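Local coordinates for protein beta-hexosaminidase Amuc_2018 (Akkermansia muciniphila, PDB 6JEB) that hydrolyses terminal non-reducing N-acetylhexosamine residues from beta-N-acetylhexosaminides, including chitobiose and N-glycans, as a zinc-containing glycoside hydrolase of family 20, at residues Q3-I7 with Q67-Q71; D28-P32 with L50-R55. Where two conformers were deposited one is given. Numbering follows the deposited sequence.

Interaction 1: residues Q3-I7 with Q67-Q71; sequences QYSII and QLRDQ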
loop_
_atom_site.group_PDB
_atom_site.type_symbol
_atom_site.label_atom_id
_atom_site.label_comp_id
_atom_site.label_asym_id
_atom_site.label_seq_id
_atom_site.Cartn_x
_atom_site.Cartn_y
_atom_site.Cartn_z
ATOM N N GLN A 3 18.514 -3.412 25.959
ATOM C CA GLN A 3 17.874 -4.056 24.823
ATOM C C GLN A 3 18.123 -3.221 23.576
ATOM O O GLN A 3 18.568 -2.073 23.649
ATOM C CB GLN A 3 16.356 -4.145 25.022
ATOM C CG GLN A 3 15.910 -4.969 26.211
ATOM C CD GLN A 3 14.401 -4.955 26.376
ATOM O OE1 GLN A 3 13.703 -5.839 25.879
ATOM N NE2 GLN A 3 13.891 -3.944 27.068
ATOM N N TYR A 4 17.818 -3.806 22.421
ATOM C CA TYR A 4 17.758 -3.068 21.169
ATOM C C TYR A 4 16.361 -2.486 20.979
ATOM O O TYR A 4 15.382 -2.937 21.584
ATOM C CB TYR A 4 18.054 -3.989 19.986
ATOM C CG TYR A 4 19.419 -4.642 20.005
ATOM C CD1 TYR A 4 20.540 -3.957 20.471
ATOM C CD2 TYR A 4 19.590 -5.942 19.542
ATOM C CE1 TYR A 4 21.786 -4.551 20.473
ATOM C CE2 TYR A 4 20.832 -6.545 19.544
ATOM C CZ TYR A 4 21.928 -5.847 20.011
ATOM O OH TYR A 4 23.166 -6.454 20.017
ATOM N N SER A 5 16.278 -1.478 20.116
ATOM C CA SER A 5 14.998 -0.888 19.756
ATOM C C SER A 5 14.776 -0.974 18.256
ATOM O O SER A 5 14.654 0.049 17.576
ATOM C CB SER A 5 14.919 0.560 20.234
ATOM O OG SER A 5 14.877 0.588 21.647
ATOM N N ILE A 6 14.717 -2.193 17.735
ATOM C CA ILE A 6 14.552 -2.439 16.310
ATOM C C ILE A 6 13.074 -2.665 16.032
ATOM O O ILE A 6 12.438 -3.522 16.664
ATOM C CB ILE A 6 15.369 -3.667 15.871
ATOM C CG1 ILE A 6 16.863 -3.470 16.162
ATOM C CG2 ILE A 6 15.108 -3.981 14.395
ATOM C CD1 ILE A 6 17.610 -4.784 16.303
ATOM N N ILE A 7 12.528 -1.901 15.091
ATOM C CA ILE A 7 11.181 -2.113 14.575
ATOM C C ILE A 7 11.315 -2.398 13.086
ATOM O O ILE A 7 11.877 -1.581 12.350
ATOM C CB ILE A 7 10.251 -0.907 14.800
ATOM C CG1 ILE A 7 10.138 -0.586 16.292
ATOM C CG2 ILE A 7 8.865 -1.191 14.196
ATOM C CD1 ILE A 7 9.482 0.770 16.584
ATOM N N GLN A 67 19.193 1.045 12.071
ATOM C CA GLN A 67 18.494 1.365 13.312
ATOM C C GLN A 67 19.421 1.232 14.513
ATOM O O GLN A 67 19.357 2.045 15.445
ATOM C CB GLN A 67 17.248 0.491 13.477
ATOM C CG GLN A 67 16.176 0.796 12.443
ATOM C CD GLN A 67 14.800 0.307 12.858
ATOM O OE1 GLN A 67 14.641 -0.321 13.907
ATOM N NE2 GLN A 67 13.793 0.605 12.043
ATOM N N LEU A 68 20.291 0.217 14.510
ATOM C CA LEU A 68 21.250 0.071 15.603
ATOM C C LEU A 68 22.234 1.232 15.630
ATOM O O LEU A 68 22.636 1.683 16.710
ATOM C CB LEU A 68 21.989 -1.261 15.488
ATOM C CG LEU A 68 21.154 -2.504 15.784
ATOM C CD1 LEU A 68 21.996 -3.734 15.522
ATOM C CD2 LEU A 68 20.640 -2.482 17.221
ATOM N N ARG A 69 22.636 1.728 14.454
ATOM C CA ARG A 69 23.507 2.899 14.416
ATOM C C ARG A 69 22.799 4.130 14.965
ATOM O O ARG A 69 23.415 4.944 15.670
ATOM C CB ARG A 69 24.022 3.134 12.998
ATOM C CG ARG A 69 25.029 2.088 12.584
ATOM C CD ARG A 69 25.462 2.190 11.143
ATOM N NE ARG A 69 26.592 1.290 10.927
ATOM C CZ ARG A 69 26.984 0.827 9.748
ATOM N NH1 ARG A 69 26.332 1.166 8.640
ATOM N NH2 ARG A 69 28.031 0.016 9.685
ATOM N N ASP A 70 21.510 4.287 14.652
ATOM C CA ASP A 70 20.752 5.393 15.226
ATOM C C ASP A 70 20.647 5.254 16.741
ATOM O O ASP A 70 20.766 6.243 17.475
ATOM C CB ASP A 70 19.371 5.490 14.575
ATOM C CG ASP A 70 19.440 5.919 13.110
ATOM O OD1 ASP A 70 20.486 6.457 12.684
ATOM O OD2 ASP A 70 18.443 5.722 12.383
ATOM N N GLN A 71 20.442 4.027 17.230
ATOM C CA GLN A 71 20.421 3.811 18.673
ATOM C C GLN A 71 21.770 4.150 19.304
ATOM O O GLN A 71 21.839 4.885 20.301
ATOM C CB GLN A 71 20.012 2.371 18.995
ATOM C CG GLN A 71 19.893 2.140 20.501
ATOM C CD GLN A 71 19.417 0.743 20.860
ATOM O OE1 GLN A 71 18.930 -0.000 20.007
ATOM N NE2 GLN A 71 19.546 0.386 22.131
#
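Leu68 lays its CD2 methyl over one face of the Tyr4 ring, 3.9 Å from the ring centroid and 26° off the ring normal, a CH-pi contact whose closest pair is Leu68 CD2 with Tyr4 CD1 at 3.6 Å. The setting is the alpha/beta domain that precedes the catalytic TIM barrel in family 20 hexosaminidases: the N-terminal chain, without regular secondary structure here, runs along helix 55-73. Ile6 extends the apolar patch, its CD1 lying 3.9 Å from Leu68 CD2, and Ile84, on strand 79-86, touches Tyr4, Ile6 and Leu68 alike. The Tyr4 hydroxyl hydrogen-bonds to Pro80 O.

The general principle is that a glutamine carboxamide can offer a backbone the donor and acceptor that a peptide group would. Gln67 and Gln71, one helical turn apart, both apply it. Gln71 takes Ser5 N on its OE1 at 3.0 Å and gives its NE2 to Gln3 O at 3.1 Å, while NE2 also reaches Gln75 OE1. The amides thus satisfy main-chain N and O atoms of an irregular, buried segment. Beyond it lies helix 434-452, near the C-terminus, where Ser5 OG hydrogen-bonds to Asp443 OD2 and Ser5 O to His444 NE2, so the segment lies between helix 55-73 and helix 434-452. Gln67 grips a single residue at both ends: Ile7 N donates to Gln67 OE1 at 2.9 Å, and Gln67 NE2 returns a bond to Ile7 O, also at 2.9 Å.

Interaction 2: residues D28-P32 with L50-R55; sequences DQEVP and LASGGR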
loop_
_atom_site.group_PDB
_atom_site.type_symbol
_atom_site.label_atom_id
_atom_site.label_comp_id
_atom_site.label_asym_id
_atom_site.label_seq_id
_atom_site.Cartn_x
_atom_site.Cartn_y
_atom_site.Cartn_z
ATOM N N ASP A 28 30.584 -9.139 5.677
ATOM C CA ASP A 28 29.333 -8.951 4.947
ATOM C C ASP A 28 29.334 -10.082 3.924
ATOM O O ASP A 28 29.967 -9.964 2.872
ATOM C CB ASP A 28 29.340 -7.585 4.277
ATOM C CG ASP A 28 28.058 -7.271 3.517
ATOM O OD1 ASP A 28 27.163 -8.138 3.407
ATOM O OD2 ASP A 28 27.949 -6.124 3.029
ATOM N N GLN A 29 28.662 -11.181 4.258
ATOM C CA GLN A 29 28.809 -12.435 3.531
ATOM C C GLN A 29 27.448 -12.970 3.130
ATOM O O GLN A 29 26.483 -12.859 3.888
ATOM C CB GLN A 29 29.472 -13.491 4.420
ATOM C CG GLN A 29 30.871 -13.135 4.856
ATOM C CD GLN A 29 31.489 -14.217 5.710
ATOM O OE1 GLN A 29 31.370 -14.199 6.936
ATOM N NE2 GLN A 29 32.138 -15.179 5.068
ATOM N N GLU A 30 27.379 -13.556 1.939
ATOM C CA GLU A 30 26.214 -14.319 1.521
ATOM C C GLU A 30 26.452 -15.780 1.873
ATOM O O GLU A 30 27.468 -16.362 1.476
ATOM C CB GLU A 30 25.980 -14.184 0.020
ATOM C CG GLU A 30 24.733 -14.908 -0.424
ATOM C CD GLU A 30 24.326 -14.547 -1.831
ATOM O OE1 GLU A 30 23.918 -13.390 -2.055
ATOM O OE2 GLU A 30 24.423 -15.418 -2.715
ATOM N N VAL A 31 25.523 -16.365 2.623
ATOM C CA VAL A 31 25.700 -17.719 3.148
ATOM C C VAL A 31 24.561 -18.614 2.673
ATOM O O VAL A 31 23.401 -18.179 2.621
ATOM C CB VAL A 31 25.838 -17.716 4.680
ATOM C CG1 VAL A 31 27.028 -16.861 5.120
ATOM C CG2 VAL A 31 24.567 -17.225 5.337
ATOM N N PRO A 32 24.844 -19.870 2.322
ATOM C CA PRO A 32 23.799 -20.725 1.732
ATOM C C PRO A 32 22.766 -21.202 2.726
ATOM O O PRO A 32 21.650 -21.553 2.316
ATOM C CB PRO A 32 24.597 -21.912 1.182
ATOM C CG PRO A 32 25.802 -21.984 2.082
ATOM C CD PRO A 32 26.148 -20.554 2.396
ATOM N N LEU A 50 27.648 -9.243 9.308
ATOM C CA LEU A 50 26.386 -9.483 8.621
ATOM C C LEU A 50 26.513 -10.712 7.732
ATOM O O LEU A 50 27.436 -10.804 6.919
ATOM C CB LEU A 50 25.983 -8.264 7.790
ATOM C CG LEU A 50 24.664 -8.405 7.022
ATOM C CD1 LEU A 50 23.479 -8.621 7.945
ATOM C CD2 LEU A 50 24.438 -7.166 6.165
ATOM N N ALA A 51 25.600 -11.658 7.903
ATOM C CA ALA A 51 25.443 -12.786 6.996
ATOM C C ALA A 51 24.024 -12.731 6.458
ATOM O O ALA A 51 23.095 -12.389 7.190
ATOM C CB ALA A 51 25.649 -14.111 7.738
ATOM N N SER A 52 23.847 -13.041 5.177
ATOM C CA SER A 52 22.511 -13.000 4.600
ATOM C C SER A 52 22.374 -14.110 3.573
ATOM O O SER A 52 23.365 -14.590 3.021
ATOM C CB SER A 52 22.211 -11.627 3.985
ATOM O OG SER A 52 23.175 -11.302 3.006
ATOM N N GLY A 53 21.130 -14.528 3.323
ATOM C CA GLY A 53 20.909 -15.580 2.347
ATOM C C GLY A 53 20.780 -15.110 0.918
ATOM O O GLY A 53 20.777 -15.934 -0.005
ATOM N N GLY A 54 20.661 -13.803 0.716
ATOM C CA GLY A 54 20.485 -13.249 -0.614
ATOM C C GLY A 54 20.385 -11.746 -0.503
ATOM O O GLY A 54 20.439 -11.179 0.593
ATOM N N ARG A 55 20.208 -11.104 -1.664
ATOM C CA ARG A 55 20.197 -9.644 -1.689
ATOM C C ARG A 55 19.063 -9.076 -0.841
ATOM O O ARG A 55 19.240 -8.041 -0.184
ATOM C CB ARG A 55 20.136 -9.123 -3.128
ATOM C CG ARG A 55 21.342 -9.495 -4.016
ATOM C CD ARG A 55 22.654 -8.771 -3.653
ATOM N NE ARG A 55 22.645 -7.334 -3.937
ATOM C CZ ARG A 55 23.708 -6.536 -3.826
ATOM N NH1 ARG A 55 24.880 -7.026 -3.445
ATOM N NH2 ARG A 55 23.600 -5.241 -4.091
HETATM O O HOH W 1 25.417 -10.162 4.080
HETATM O O HOH W 2 29.564 -12.227 8.203
HETATM O O HOH W 3 24.140 -11.381 0.509
#
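Three backbone hydrogen bonds join residues 28-32 to residues 50-55: Gln29 N to Leu50 O at 3.0 Å, Ser52 N to Gln29 O at 2.9 Å and Val31 N to Ser52 O at 2.8 Å. They illustrate the rule of parallel beta pairing, in which one residue, here Gln29, bonds through both its N and O to the two residues flanking its partner, Ala51. The short strand axes run 4.8 Å apart at 17°, and CA-H...O contacts such as Glu30 CA to Ser52 O, 3.2 Å, fill in between the stronger bonds.

Water extends the network. One molecule donates to Asp28 OD1 at 2.8 Å and Gln29 O at 2.9 Å while accepting from Ser52 OG at 2.7 Å; another donates to Ser52 OG, 2.7 Å, and more distantly to Glu30 OE1, 3.3 Å. Asp28 also forms a salt bridge with Arg58 on helix 55-73.

Side-chain packing is sparse. On the face with Gln29 and Ala51, Val31 CG1 meets Ala51 CB at 4.0 Å; on the other, Leu50 packs against Leu62 of the helix. Strand 39-44 flanks strand 47-52 on its other edge, and Gly54 is the N-cap of the helix that follows. With main-chain bonds and bridging waters doing most of the joining, this pairing at the margin of the domain's sheet depends little on complementary side-chain shapes.

Overall arrangement
Both contacts belong to the domain preceding the barrel, away from the active site and the zinc site, with centres 21 Å apart and nearest atoms about 9 Å apart. Helix 55-73 connects them: it starts at the end of the 50-55 segment in interaction 2 and carries the glutamines of interaction 1 further along. Interaction 1 is largely buried, facing helix 434-452, near the C-terminus, and joins an irregular segment to a helix through side-chain amides and an apolar cluster. Interaction 2 is partly exposed, joins strand to strand through main-chain bonds, and admits water. The comparison makes a general point: regular strands pair through their own backbones, whereas an irregular chain can borrow partners from side chains.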